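Beta-galactosidase (Trichoderma reesei, PDB 3OG2) probably hydrolyses terminal non-reducing beta-D-galactose residues from beta-D-galactosides, as a glycoside hydrolase of family 35. Local coordinates at residues 55-58 and 59-62; 432-435 and 436-440. All coordinates share one frame; numbering follows the deposited sequence.

Contact 1: 55-58 and 59-62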
loop_
_atom_site.group_PDB
_atom_site.type_symbol
_atom_site.label_atom_id
_atom_site.label_comp_id
_atom_site.label_asym_id
_atom_site.label_seq_id
_atom_site.Cartn_x
_atom_site.Cartn_y
_atom_site.Cartn_z
ATOM N N PRO A 55 -12.618 -1.346 -9.609
ATOM C CA PRO A 55 -11.972 -2.346 -10.449
ATOM C C PRO A 55 -11.232 -1.775 -11.647
ATOM O O PRO A 55 -10.141 -2.293 -11.999
ATOM C CB PRO A 55 -13.148 -3.228 -10.910
ATOM C CG PRO A 55 -14.180 -3.087 -9.855
ATOM C CD PRO A 55 -14.017 -1.703 -9.271
ATOM N N SER A 56 -11.798 -0.729 -12.250
ATOM C CA SER A 56 -11.127 -0.187 -13.457
ATOM C C SER A 56 -9.888 0.652 -13.167
ATOM O O SER A 56 -9.201 1.092 -14.111
ATOM C CB SER A 56 -12.169 0.583 -14.304
ATOM O OG SER A 56 -12.727 1.608 -13.493
ATOM N N LEU A 57 -9.540 0.869 -11.877
ATOM C CA LEU A 57 -8.284 1.542 -11.554
ATOM C C LEU A 57 -7.149 0.580 -11.242
ATOM O O LEU A 57 -6.009 1.041 -11.128
ATOM C CB LEU A 57 -8.495 2.477 -10.335
ATOM C CG LEU A 57 -9.150 3.808 -10.750
ATOM C CD1 LEU A 57 -9.447 4.599 -9.472
ATOM C CD2 LEU A 57 -8.257 4.612 -11.701
ATOM N N TYR A 58 -7.397 -0.728 -11.134
ATOM C CA TYR A 58 -6.225 -1.589 -10.922
ATOM C C TYR A 58 -5.218 -1.466 -12.032
ATOM O O TYR A 58 -4.004 -1.445 -11.764
ATOM C CB TYR A 58 -6.676 -3.045 -10.794
ATOM C CG TYR A 58 -7.517 -3.327 -9.564
ATOM C CD1 TYR A 58 -7.198 -2.729 -8.337
ATOM C CD2 TYR A 58 -8.610 -4.182 -9.665
ATOM C CE1 TYR A 58 -7.991 -2.989 -7.206
ATOM C CE2 TYR A 58 -9.402 -4.459 -8.529
ATOM C CZ TYR A 58 -9.075 -3.856 -7.328
ATOM O OH TYR A 58 -9.836 -4.124 -6.180
ATOM N N LEU A 59 -5.650 -1.320 -13.278
ATOM C CA LEU A 59 -4.700 -1.209 -14.376
ATOM C C LEU A 59 -3.896 0.068 -14.259
ATOM O O LEU A 59 -2.721 0.109 -14.651
ATOM C CB LEU A 59 -5.421 -1.249 -15.734
ATOM C CG LEU A 59 -4.513 -1.325 -16.951
ATOM C CD1 LEU A 59 -3.565 -2.535 -16.989
ATOM C CD2 LEU A 59 -5.370 -1.272 -18.223
ATOM N N ASP A 60 -4.497 1.144 -13.759
ATOM C CA ASP A 60 -3.715 2.368 -13.510
ATOM C C ASP A 60 -2.578 2.098 -12.573
ATOM O O ASP A 60 -1.416 2.475 -12.855
ATOM C CB ASP A 60 -4.665 3.444 -12.953
ATOM C CG ASP A 60 -3.908 4.739 -12.733
ATOM O OD1 ASP A 60 -3.188 5.199 -13.661
ATOM O OD2 ASP A 60 -4.029 5.346 -11.643
ATOM N N VAL A 61 -2.853 1.450 -11.446
ATOM C CA VAL A 61 -1.729 1.222 -10.526
ATOM C C VAL A 61 -0.785 0.222 -11.149
ATOM O O VAL A 61 0.462 0.401 -10.991
ATOM C CB VAL A 61 -2.352 0.842 -9.184
ATOM C CG1 VAL A 61 -2.785 2.083 -8.411
ATOM C CG2 VAL A 61 -3.576 -0.019 -9.401
ATOM N N PHE A 62 -1.206 -0.808 -11.849
ATOM C CA PHE A 62 -0.251 -1.739 -12.465
ATOM C C PHE A 62 0.597 -1.052 -13.514
ATOM O O PHE A 62 1.788 -1.366 -13.626
ATOM C CB PHE A 62 -0.966 -2.934 -13.093
ATOM C CG PHE A 62 -1.430 -4.029 -12.164
ATOM C CD1 PHE A 62 -2.779 -4.298 -12.012
ATOM C CD2 PHE A 62 -0.560 -4.808 -11.446
ATOM C CE1 PHE A 62 -3.210 -5.323 -11.167
ATOM C CE2 PHE A 62 -0.968 -5.831 -10.605
ATOM C CZ PHE A 62 -2.308 -6.113 -10.467
HETATM O O HOH W 1 -8.289 -2.299 -14.000
#
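Y58 and F62 meet one helical turn apart, on the tightly packed side of the contact. F62 N gives its hydrogen to Y58 O at 2.9 Å, an almost straight bond (166°), and one residue back V61 N reaches L57 O at 3.2 Å. F62 is deposited in two conformers; in one of them CE1 of its ring lies 4.2 Å from Y58 CB, a touch less certain than the backbone bond beneath it. Both rings also meet F100 of helix 98-107, Y58 edge-to-face, while Y58 OH is hydrogen-bonded to the carbonyl oxygen of P49. The two main-chain bonds belong to the start of helix 58-66, which joins strand 38-47 to the parallel strand 72-76 as a beta-alpha-beta crossover of the TIM barrel. On another flank L57 and D60 run side by side, L57 CD2 4.0 Å from D60 CB. With CG anti to its own backbone N (chi1 -178°), D60 carries its carboxylate alongside the end of L57, where it forms salt bridges with K64, R352 and R591, a cationic setting that would be expected to favour the charged form. The start of the turn is looser and hydrated. Y58 N bonds P55 O at 3.3 Å, but L59 N connects to that carbonyl through a water, which donates to P55 O at 2.7 Å and accepts from L59 N at 2.9 Å.

Contact 2: 432-435 and 436-440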
loop_
_atom_site.group_PDB
_atom_site.type_symbol
_atom_site.label_atom_id
_atom_site.label_comp_id
_atom_site.label_asym_id
_atom_site.label_seq_id
_atom_site.Cartn_x
_atom_site.Cartn_y
_atom_site.Cartn_z
ATOM N N GLY A 432 42.700 -7.079 -15.566
ATOM C CA GLY A 432 43.459 -6.991 -14.331
ATOM C C GLY A 432 42.864 -5.938 -13.414
ATOM O O GLY A 432 41.816 -5.339 -13.674
ATOM N N ASP A 433 43.521 -5.701 -12.275
ATOM C CA ASP A 433 42.979 -4.758 -11.303
ATOM C C ASP A 433 43.261 -3.319 -11.713
ATOM O O ASP A 433 44.413 -3.009 -12.060
ATOM C CB ASP A 433 43.640 -4.943 -9.955
ATOM C CG ASP A 433 43.399 -6.292 -9.324
ATOM O OD1 ASP A 433 42.352 -6.932 -9.609
ATOM O OD2 ASP A 433 44.280 -6.684 -8.528
ATOM N N LEU A 434 42.278 -2.468 -11.710
ATOM C CA LEU A 434 42.530 -1.081 -12.120
ATOM C C LEU A 434 42.091 -0.062 -11.083
ATOM O O LEU A 434 40.988 -0.194 -10.566
ATOM C CB LEU A 434 41.764 -0.760 -13.401
ATOM C CG LEU A 434 42.092 -1.638 -14.594
ATOM C CD1 LEU A 434 41.136 -1.334 -15.727
ATOM C CD2 LEU A 434 43.546 -1.427 -14.955
ATOM N N THR A 435 42.865 0.959 -10.833
ATOM C CA THR A 435 42.446 2.102 -10.033
ATOM C C THR A 435 41.729 3.065 -10.995
ATOM O O THR A 435 42.303 3.486 -12.030
ATOM C CB THR A 435 43.575 2.791 -9.257
ATOM O OG1 THR A 435 44.089 1.900 -8.246
ATOM C CG2 THR A 435 43.019 4.015 -8.540
ATOM N N ILE A 436 40.505 3.343 -10.598
ATOM C CA ILE A 436 39.632 4.131 -11.463
ATOM C C ILE A 436 39.204 5.351 -10.675
ATOM O O ILE A 436 38.840 5.178 -9.480
ATOM C CB ILE A 436 38.414 3.247 -11.804
ATOM C CG1 ILE A 436 38.818 2.017 -12.648
ATOM C CG2 ILE A 436 37.329 4.062 -12.494
ATOM C CD1 ILE A 436 37.886 0.861 -12.334
ATOM N N PRO A 437 39.163 6.537 -11.252
ATOM C CA PRO A 437 39.408 6.869 -12.671
ATOM C C PRO A 437 40.809 6.670 -13.244
ATOM O O PRO A 437 41.818 7.109 -12.709
ATOM C CB PRO A 437 39.083 8.377 -12.740
ATOM C CG PRO A 437 38.048 8.475 -11.640
ATOM C CD PRO A 437 38.629 7.695 -10.487
ATOM N N GLN A 438 40.876 6.017 -14.401
ATOM C CA GLN A 438 42.150 5.831 -15.079
ATOM C C GLN A 438 42.630 7.092 -15.733
ATOM O O GLN A 438 43.817 7.133 -16.108
ATOM C CB GLN A 438 41.973 4.734 -16.150
ATOM C CG GLN A 438 41.843 3.326 -15.545
ATOM C CD GLN A 438 43.266 2.781 -15.506
ATOM O OE1 GLN A 438 43.874 2.591 -16.570
ATOM N NE2 GLN A 438 43.781 2.558 -14.282
ATOM N N LEU A 439 41.767 8.073 -15.976
ATOM C CA LEU A 439 42.196 9.309 -16.622
ATOM C C LEU A 439 42.295 10.417 -15.606
ATOM O O LEU A 439 42.327 11.587 -16.016
ATOM C CB LEU A 439 41.241 9.670 -17.793
ATOM C CG LEU A 439 41.320 8.678 -18.966
ATOM C CD1 LEU A 439 40.236 9.039 -19.949
ATOM C CD2 LEU A 439 42.706 8.744 -19.557
ATOM N N GLY A 440 42.417 10.136 -14.330
ATOM C CA GLY A 440 42.615 11.190 -13.348
ATOM C C GLY A 440 41.339 11.665 -12.682
ATOM O O GLY A 440 40.232 11.512 -13.237
HETATM O O HOH W 2 44.360 5.473 -12.015
#
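T435 and Q438 are joined by the one direct hydrogen bond of this contact: Q438 NE2 donates to T435 O at 2.8 Å. The bond is nearly straight (166°) and lies close to the plane of the glutamine amide, yet it arrives tilted 28° from the carbonyl plane of T435. A bend at chi2 (-92°) folds the Q438 chain back over the strand end to bring NE2 there. The same carbonyl takes a second hydrogen, from a water 2.9 Å from T435 O that also donates to P437 O. L434 lies across the amide nitrogen of Q438, with its CB and CD2 nearest NE2, and both side chains touch Y466. In the backbone, a cis peptide bond links I436 to P437, and a type I turn follows from P437 to G440, closed by a weak bond from G440 N to P437 O. E494 braces this turn, its two carboxylate oxygens accepting from the backbone N of Q438 and of L439. Apolar packing is slight: L434 CB sits 4.1 Å from I436 CG1. The arrangement is a beta turn entered through a cis-proline, leaving edge strand 434-436 of a three-stranded antiparallel sheet on the way to strand 443-445.

Contact 1 is buried in the catalytic TIM-barrel region and contact 2 lies on the surface of the beta-rich domain 2, their centres about 48 Å apart with no shared element. Each marks a boundary of secondary structure, contact 1 where a helix begins and contact 2 where a strand ends. At residues 55-62 the main-chain bonds of the helix do the holding, and the side chains turn outward to aromatic and charged partners beyond the two segments. At 432-440 the one direct hydrogen bond between the two segments comes from a side-chain amide. Water bridges two backbone atoms in both, a carbonyl and an amide in contact 1, two carbonyls in contact 2.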